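Local atomic coordinates of testis-expressed protein 101 (PDB entry 7BPS), a protein that controls binding of sperm to the zona pellucida and migration of spermatozoa into the oviduct, probably through the adhesion molecule ADAM3. Residues P34-Q39 against K58-Q63; S14-P19 against T52-S57. One frame throughout, in Å; residues are numbered along the deposited sequence.

Contact 1 of 2, residues P34-Q39 against K58-Q63; sequences PGELCQ and KSCVSQ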
ATOM      1  N   PRO A  34      20.150  20.040   5.456  1.00 99.82           N
ATOM      2  CA  PRO A  34      21.253  19.637   4.573  1.00100.35           C
ATOM      3  C   PRO A  34      21.578  18.133   4.694  1.00 95.74           C
ATOM      4  O   PRO A  34      21.268  17.547   5.734  1.00 86.71           O
ATOM      5  CB  PRO A  34      22.427  20.511   5.040  1.00100.49           C
ATOM      6  CG  PRO A  34      21.781  21.615   5.868  1.00101.43           C
ATOM      7  CD  PRO A  34      20.579  20.964   6.518  1.00 95.64           C
ATOM      8  N   GLY A  35      22.158  17.537   3.646  1.00 91.71           N
ATOM      9  CA  GLY A  35      22.447  16.084   3.604  1.00 98.69           C
ATOM     10  C   GLY A  35      21.202  15.232   3.840  1.00 94.74           C
ATOM     11  O   GLY A  35      21.293  14.221   4.607  1.00 83.31           O
ATOM     12  N   GLU A  36      20.072  15.677   3.264  1.00 78.38           N
ATOM     13  CA  GLU A  36      18.793  14.937   3.095  1.00 73.69           C
ATOM     14  C   GLU A  36      18.474  14.844   1.597  1.00 62.59           C
ATOM     15  O   GLU A  36      18.812  15.778   0.843  1.00 60.80           O
ATOM     16  CB  GLU A  36      17.633  15.610   3.841  1.00 68.91           C
ATOM     17  CG  GLU A  36      17.643  15.364   5.340  1.00 67.07           C
ATOM     18  CD  GLU A  36      16.489  16.003   6.100  1.00 65.45           C
ATOM     19  OE1 GLU A  36      15.754  16.827   5.492  1.00 59.98           O
ATOM     20  OE2 GLU A  36      16.326  15.679   7.298  1.00 60.51           O
ATOM     21  N   LEU A  37      17.836  13.749   1.190  1.00 55.52           N
ATOM     22  CA  LEU A  37      17.322  13.571  -0.190  1.00 60.13           C
ATOM     23  C   LEU A  37      15.799  13.456  -0.145  1.00 53.38           C
ATOM     24  O   LEU A  37      15.232  13.549   0.960  1.00 51.26           O
ATOM     25  CB  LEU A  37      17.986  12.358  -0.853  1.00 66.33           C
ATOM     26  CG  LEU A  37      18.093  11.086  -0.025  1.00 70.76           C
ATOM     27  CD1 LEU A  37      16.845  10.246  -0.180  1.00 87.81           C
ATOM     28  CD2 LEU A  37      19.303  10.288  -0.444  1.00 71.41           C
ATOM     29  N   CYS A  38      15.183  13.324  -1.320  1.00 47.31           N
ATOM     30  CA  CYS A  38      13.725  13.167  -1.505  1.00 41.54           C
ATOM     31  C   CYS A  38      13.342  11.682  -1.582  1.00 42.76           C
ATOM     32  O   CYS A  38      14.151  10.848  -2.033  1.00 40.65           O
ATOM     33  CB  CYS A  38      13.307  13.872  -2.779  1.00 39.57           C
ATOM     34  SG  CYS A  38      13.878  15.588  -2.885  1.00 44.26           S
ATOM     35  N   GLN A  39      12.108  11.361  -1.205  1.00 42.93           N
ATOM     36  CA  GLN A  39      11.482  10.054  -1.522  1.00 39.74           C
ATOM     37  C   GLN A  39      10.025  10.288  -1.925  1.00 41.74           C
ATOM     38  O   GLN A  39       9.422  11.301  -1.464  1.00 38.29           O
ATOM     39  CB  GLN A  39      11.623   9.073  -0.354  1.00 39.62           C
ATOM     40  CG  GLN A  39      10.865   9.471   0.897  1.00 39.94           C
ATOM     41  CD  GLN A  39       9.410   9.058   0.917  1.00 42.83           C
ATOM     42  OE1 GLN A  39       8.997   8.143   0.192  1.00 39.76           O
ATOM     43  NE2 GLN A  39       8.632   9.725   1.773  1.00 33.27           N
ATOM     44  N   LYS A  58       5.356  11.612   0.330  1.00 40.98           N
ATOM     45  CA  LYS A  58       6.502  12.374  -0.219  1.00 40.46           C
ATOM     46  C   LYS A  58       7.145  13.170   0.923  1.00 44.73           C
ATOM     47  O   LYS A  58       6.414  13.744   1.735  1.00 39.62           O
ATOM     48  CB  LYS A  58       6.036  13.263  -1.364  1.00 36.52           C
ATOM     49  CG  LYS A  58       5.641  12.500  -2.615  1.00 36.90           C
ATOM     50  CD  LYS A  58       5.598  13.376  -3.841  1.00 35.49           C
ATOM     51  CE  LYS A  58       5.061  12.652  -5.060  1.00 37.50           C
ATOM     52  NZ  LYS A  58       5.092  13.531  -6.252  1.00 37.68           N
ATOM     53  N   SER A  59       8.476  13.160   1.011  1.00 46.82           N
ATOM     54  CA  SER A  59       9.219  13.836   2.100  1.00 44.65           C
ATOM     55  C   SER A  59      10.715  13.959   1.802  1.00 46.03           C
ATOM     56  O   SER A  59      11.260  13.311   0.863  1.00 43.85           O
ATOM     57  CB  SER A  59       8.986  13.147   3.425  1.00 42.67           C
ATOM     58  OG  SER A  59       9.665  11.910   3.503  1.00 44.34           O
ATOM     59  N   CYS A  60      11.333  14.830   2.587  1.00 46.55           N
ATOM     60  CA  CYS A  60      12.775  14.839   2.892  1.00 46.65           C
ATOM     61  C   CYS A  60      13.070  13.609   3.726  1.00 41.85           C
ATOM     62  O   CYS A  60      12.234  13.254   4.534  1.00 42.93           O
ATOM     63  CB  CYS A  60      13.144  16.096   3.659  1.00 45.39           C
ATOM     64  SG  CYS A  60      12.718  17.591   2.733  1.00 51.16           S
ATOM     65  N   VAL A  61      14.225  12.992   3.519  1.00 47.14           N
ATOM     66  CA  VAL A  61      14.639  11.806   4.318  1.00 54.55           C
ATOM     67  C   VAL A  61      16.170  11.797   4.398  1.00 51.64           C
ATOM     68  O   VAL A  61      16.810  12.324   3.469  1.00 58.03           O
ATOM     69  CB  VAL A  61      14.001  10.542   3.706  1.00 55.97           C
ATOM     70  CG1 VAL A  61      14.533  10.260   2.303  1.00 48.21           C
ATOM     71  CG2 VAL A  61      14.136   9.334   4.628  1.00 64.01           C
ATOM     72  N   SER A  62      16.738  11.282   5.487  1.00 54.11           N
ATOM     73  CA  SER A  62      18.208  11.276   5.720  1.00 59.15           C
ATOM     74  C   SER A  62      18.801   9.895   5.414  1.00 60.55           C
ATOM     75  O   SER A  62      19.914   9.853   4.888  1.00 74.67           O
ATOM     76  CB  SER A  62      18.559  11.747   7.110  1.00 55.78           C
ATOM     77  OG  SER A  62      17.816  11.041   8.083  1.00 54.63           O
ATOM     78  N   GLN A  63      18.087   8.808   5.684  1.00 66.23           N
ATOM     79  CA  GLN A  63      18.587   7.432   5.421  1.00 75.63           C
ATOM     80  C   GLN A  63      18.220   7.001   3.988  1.00 73.55           C
ATOM     81  O   GLN A  63      17.118   7.360   3.509  1.00 72.10           O
ATOM     82  CB  GLN A  63      18.017   6.469   6.459  1.00 79.58           C
ATOM     83  CG  GLN A  63      18.687   6.584   7.823  1.00 92.09           C
ATOM     84  CD  GLN A  63      17.867   5.968   8.936  1.00 97.25           C
ATOM     85  OE1 GLN A  63      16.648   5.814   8.831  1.00 87.47           O
ATOM     86  NE2 GLN A  63      18.534   5.619  10.029  1.00 88.14           N
TER
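The hydroxyl oxygen of S59 is gripped from two directions. It accepts from the side-chain amide of Q39, NE2 to OG at 3.0 Å, in a bond that is almost straight at NE2-H (176°) and lies in the carboxamide plane. It also gives its own proton to C60 O at 3.1 Å, approaching from above that carbonyl plane. Q39 reaches S59 because its chain folds back at chi2 (85°), which turns CD toward the neighbouring strand. At the other end of the carboxamide, OE1 bonds the hydroxyl of T41.

Beneath these side chains run the two antiparallel strands of the central hairpin of a Ly6/uPAR three-finger domain. L37 and V61 form one hydrogen-bonded pair, with V61 N to L37 O at 2.8 Å and L37 N to V61 O at 2.9 Å; Q39 and S59 form the other, with Q39 N to S59 O at 3.0 Å and S59 N returning a bond to Q39 O. On the face that carries Q39 and S59, a methyl of L37 presses against a methyl of V61, CD1 to CG1 at 3.4 Å, which is tight for two carbons. Y87 touches both residues, and an N-acetylglucosamine rests against L37.

C38 and C60 lie side by side on the opposite face as a non-hydrogen-bonded pair, each in its own disulfide, C38 to C7 and C60 to C32. Before the strand begins, the extended side chain of E36 brings OE1 to 3.3 Å from C60 CB, while OE2 is bonded by N33.

Bonds from NE2 to S59 and from OE1 to T41 would restrict rotation of the Q39 carboxamide. One face thus combines a hydroxyl-amide bond with the L37-V61 contact, while the other ties the hairpin covalently to C7 and C32.

Contact 2 of 2, residues S14-P19 against T52-S57; sequences SLEDDP and TVVLAS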
ATOM      1  N   SER A  14      -6.282   7.463   1.473  1.00 33.41           N
ATOM      2  CA  SER A  14      -7.566   7.555   0.739  1.00 30.28           C
ATOM      3  C   SER A  14      -8.017   6.182   0.262  1.00 31.71           C
ATOM      4  O   SER A  14      -7.175   5.248   0.133  1.00 28.38           O
ATOM      5  CB  SER A  14      -7.475   8.511  -0.412  1.00 28.91           C
ATOM      6  OG  SER A  14      -6.419   8.157  -1.301  1.00 30.24           O
ATOM      7  N   LEU A  15      -9.329   6.073   0.068  1.00 33.57           N
ATOM      8  CA  LEU A  15      -9.983   4.984  -0.692  1.00 35.64           C
ATOM      9  C   LEU A  15     -10.294   5.526  -2.077  1.00 37.15           C
ATOM     10  O   LEU A  15     -10.837   6.615  -2.180  1.00 39.37           O
ATOM     11  CB  LEU A  15     -11.275   4.583  -0.009  1.00 38.43           C
ATOM     12  CG  LEU A  15     -11.122   3.758   1.244  1.00 43.10           C
ATOM     13  CD1 LEU A  15     -12.503   3.553   1.863  1.00 50.03           C
ATOM     14  CD2 LEU A  15     -10.491   2.433   0.893  1.00 44.69           C
ATOM     15  N   GLU A  16      -9.968   4.764  -3.098  1.00 37.44           N
ATOM     16  CA  GLU A  16      -9.786   5.291  -4.466  1.00 38.47           C
ATOM     17  C   GLU A  16     -10.519   4.288  -5.372  1.00 40.53           C
ATOM     18  O   GLU A  16     -10.319   3.032  -5.205  1.00 35.96           O
ATOM     19  CB  GLU A  16      -8.271   5.425  -4.612  1.00 38.93           C
ATOM     20  CG  GLU A  16      -7.747   6.757  -5.072  1.00 45.21           C
ATOM     21  CD  GLU A  16      -8.217   8.028  -4.427  1.00 44.32           C
ATOM     22  OE1 GLU A  16      -7.570   8.483  -3.480  1.00 41.79           O
ATOM     23  OE2 GLU A  16      -9.138   8.622  -4.983  1.00 52.28           O
ATOM     24  N   ASP A  17     -11.415   4.803  -6.208  1.00 40.86           N
ATOM     25  CA  ASP A  17     -12.147   4.015  -7.229  1.00 45.34           C
ATOM     26  C   ASP A  17     -11.163   3.476  -8.270  1.00 43.79           C
ATOM     27  O   ASP A  17     -11.126   2.251  -8.476  1.00 57.76           O
ATOM     28  CB  ASP A  17     -13.266   4.860  -7.839  1.00 41.37           C
ATOM     29  CG  ASP A  17     -14.409   4.974  -6.864  1.00 46.30           C
ATOM     30  OD1 ASP A  17     -14.581   4.006  -6.103  1.00 50.56           O
ATOM     31  OD2 ASP A  17     -15.086   6.022  -6.838  1.00 50.41           O
ATOM     32  N   ASP A  18     -10.396   4.360  -8.874  1.00 46.22           N
ATOM     33  CA  ASP A  18      -9.550   4.064 -10.054  1.00 53.22           C
ATOM     34  C   ASP A  18      -8.257   4.868  -9.909  1.00 51.16           C
ATOM     35  O   ASP A  18      -8.035   5.847 -10.620  1.00 50.93           O
ATOM     36  CB  ASP A  18     -10.348   4.377 -11.325  1.00 62.24           C
ATOM     37  CG  ASP A  18      -9.789   3.779 -12.604  1.00 64.44           C
ATOM     38  OD1 ASP A  18      -8.789   3.018 -12.542  1.00 59.73           O
ATOM     39  OD2 ASP A  18     -10.381   4.074 -13.653  1.00 76.60           O
ATOM     40  N   PRO A  19      -7.409   4.526  -8.913  1.00 48.38           N
ATOM     41  CA  PRO A  19      -6.226   5.328  -8.598  1.00 47.94           C
ATOM     42  C   PRO A  19      -5.220   5.422  -9.748  1.00 48.49           C
ATOM     43  O   PRO A  19      -4.541   6.433  -9.826  1.00 53.45           O
ATOM     44  CB  PRO A  19      -5.592   4.621  -7.390  1.00 48.33           C
ATOM     45  CG  PRO A  19      -6.231   3.252  -7.363  1.00 43.58           C
ATOM     46  CD  PRO A  19      -7.608   3.419  -7.971  1.00 40.77           C
ATOM     47  N   THR A  52      -9.605   0.782  -3.588  1.00 28.21           N
ATOM     48  CA  THR A  52      -8.169   0.590  -3.308  1.00 30.97           C
ATOM     49  C   THR A  52      -7.761   1.574  -2.209  1.00 32.59           C
ATOM     50  O   THR A  52      -8.031   2.794  -2.359  1.00 30.77           O
ATOM     51  CB  THR A  52      -7.355   0.777  -4.586  1.00 32.70           C
ATOM     52  OG1 THR A  52      -7.763  -0.253  -5.475  1.00 32.75           O
ATOM     53  CG2 THR A  52      -5.869   0.674  -4.361  1.00 36.04           C
ATOM     54  N   VAL A  53      -7.149   1.059  -1.149  1.00 29.75           N
ATOM     55  CA  VAL A  53      -6.521   1.908  -0.105  1.00 33.30           C
ATOM     56  C   VAL A  53      -5.197   2.428  -0.680  1.00 30.85           C
ATOM     57  O   VAL A  53      -4.434   1.632  -1.216  1.00 31.24           O
ATOM     58  CB  VAL A  53      -6.317   1.122   1.200  1.00 35.16           C
ATOM     59  CG1 VAL A  53      -5.708   1.983   2.299  1.00 40.21           C
ATOM     60  CG2 VAL A  53      -7.634   0.545   1.669  1.00 37.77           C
ATOM     61  N   VAL A  54      -4.962   3.729  -0.589  1.00 28.97           N
ATOM     62  CA  VAL A  54      -3.719   4.392  -1.057  1.00 30.07           C
ATOM     63  C   VAL A  54      -3.070   5.129   0.126  1.00 34.53           C
ATOM     64  O   VAL A  54      -3.705   6.085   0.688  1.00 31.13           O
ATOM     65  CB  VAL A  54      -4.009   5.301  -2.256  1.00 28.71           C
ATOM     66  CG1 VAL A  54      -2.756   5.874  -2.829  1.00 32.17           C
ATOM     67  CG2 VAL A  54      -4.742   4.544  -3.339  1.00 32.15           C
ATOM     68  N   LEU A  55      -1.891   4.637   0.540  1.00 33.76           N
ATOM     69  CA  LEU A  55      -0.945   5.296   1.465  1.00 32.01           C
ATOM     70  C   LEU A  55       0.166   5.891   0.592  1.00 32.38           C
ATOM     71  O   LEU A  55       0.964   5.119   0.015  1.00 32.69           O
ATOM     72  CB  LEU A  55      -0.403   4.291   2.490  1.00 34.13           C
ATOM     73  CG  LEU A  55      -1.462   3.543   3.307  1.00 35.62           C
ATOM     74  CD1 LEU A  55      -1.815   2.207   2.656  1.00 35.13           C
ATOM     75  CD2 LEU A  55      -1.028   3.306   4.744  1.00 35.07           C
ATOM     76  N   ALA A  56       0.167   7.215   0.443  1.00 33.97           N
ATOM     77  CA  ALA A  56       1.101   7.981  -0.409  1.00 33.42           C
ATOM     78  C   ALA A  56       1.896   8.974   0.450  1.00 33.86           C
ATOM     79  O   ALA A  56       1.290   9.867   1.105  1.00 32.30           O
ATOM     80  CB  ALA A  56       0.358   8.681  -1.525  1.00 32.75           C
ATOM     81  N   SER A  57       3.217   8.822   0.415  1.00 34.77           N
ATOM     82  CA  SER A  57       4.192   9.638   1.167  1.00 38.89           C
ATOM     83  C   SER A  57       5.199  10.292   0.216  1.00 40.81           C
ATOM     84  O   SER A  57       5.813   9.575  -0.580  1.00 40.17           O
ATOM     85  CB  SER A  57       4.901   8.812   2.176  1.00 38.28           C
ATOM     86  OG  SER A  57       5.961   9.559   2.703  1.00 42.06           O
TER
HETATM   87  O   HOH W   1      -3.744   8.700  -0.454  1.00 31.92           O
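Strands 14-16 and 52-57 run antiparallel, their axes 4.7 Å apart at closest approach and their directions 136° apart, with S14 opposite V54, L15 opposite V53 and E16 opposite T52. The pairing belongs to the three-finger fold: strand 6-16 of the first finger lies beside strand 52-61 of the second, joining neighbouring loops into one sheet. Backbone bonds run both ways, V54 N to S14 O at 2.8 Å and T52 N to E16 O at 2.9 Å, while the bond from E16 N to T52 O is weak.

On one face, L15 and V53 meet obliquely, methyl CD2 of L15 lying 3.5 Å from methyl CG2 of V53. V53 also touches V124 and L126 on strand 119-126, so at V53 this face meets the second Ly6/uPAR domain.

The other face carries S14, E16, T52 and V54. Here CG2 of V54, anti to its own carbonyl carbon, is shared by two neighbours: CB of E16 lies 3.9 Å from it, the two side chains crossing at about a right angle, and CB of P19 also reaches it. The chain turns after E16 and brings the proline ring back over the sheet, its CG 3.9 Å from T52 CB. F23 packs on E16 and V54, and L44 on P19 and T52.

At the S14 end a water bridges the strands, giving one proton to S14 OG and the other to V54 O; the same V54 carbonyl oxygen accepts from S14 N at 3.0 Å, while the water sits 2.9 Å from it.

Overall arrangement
Both contacts draw on strand 52-61, which runs between strands 6-16 and 37-46 in the sheet of the first domain: contact 1 pairs it with 37-46 and contact 2 with 6-16. Their centres are about 23 Å apart. Contact 2 lies close to the middle of the chain, about 8 Å from its centre and against the second domain, whereas contact 1 sits about 20 Å out, among disulfides and glycan; the side chain of L37 is about 4 Å, and that of E16 about 13 Å, from a bound N-acetylglucosamine. The two meet directly where NE2 of Q39 approaches OG of S57 at 2.8 Å, a probable hydrogen bond.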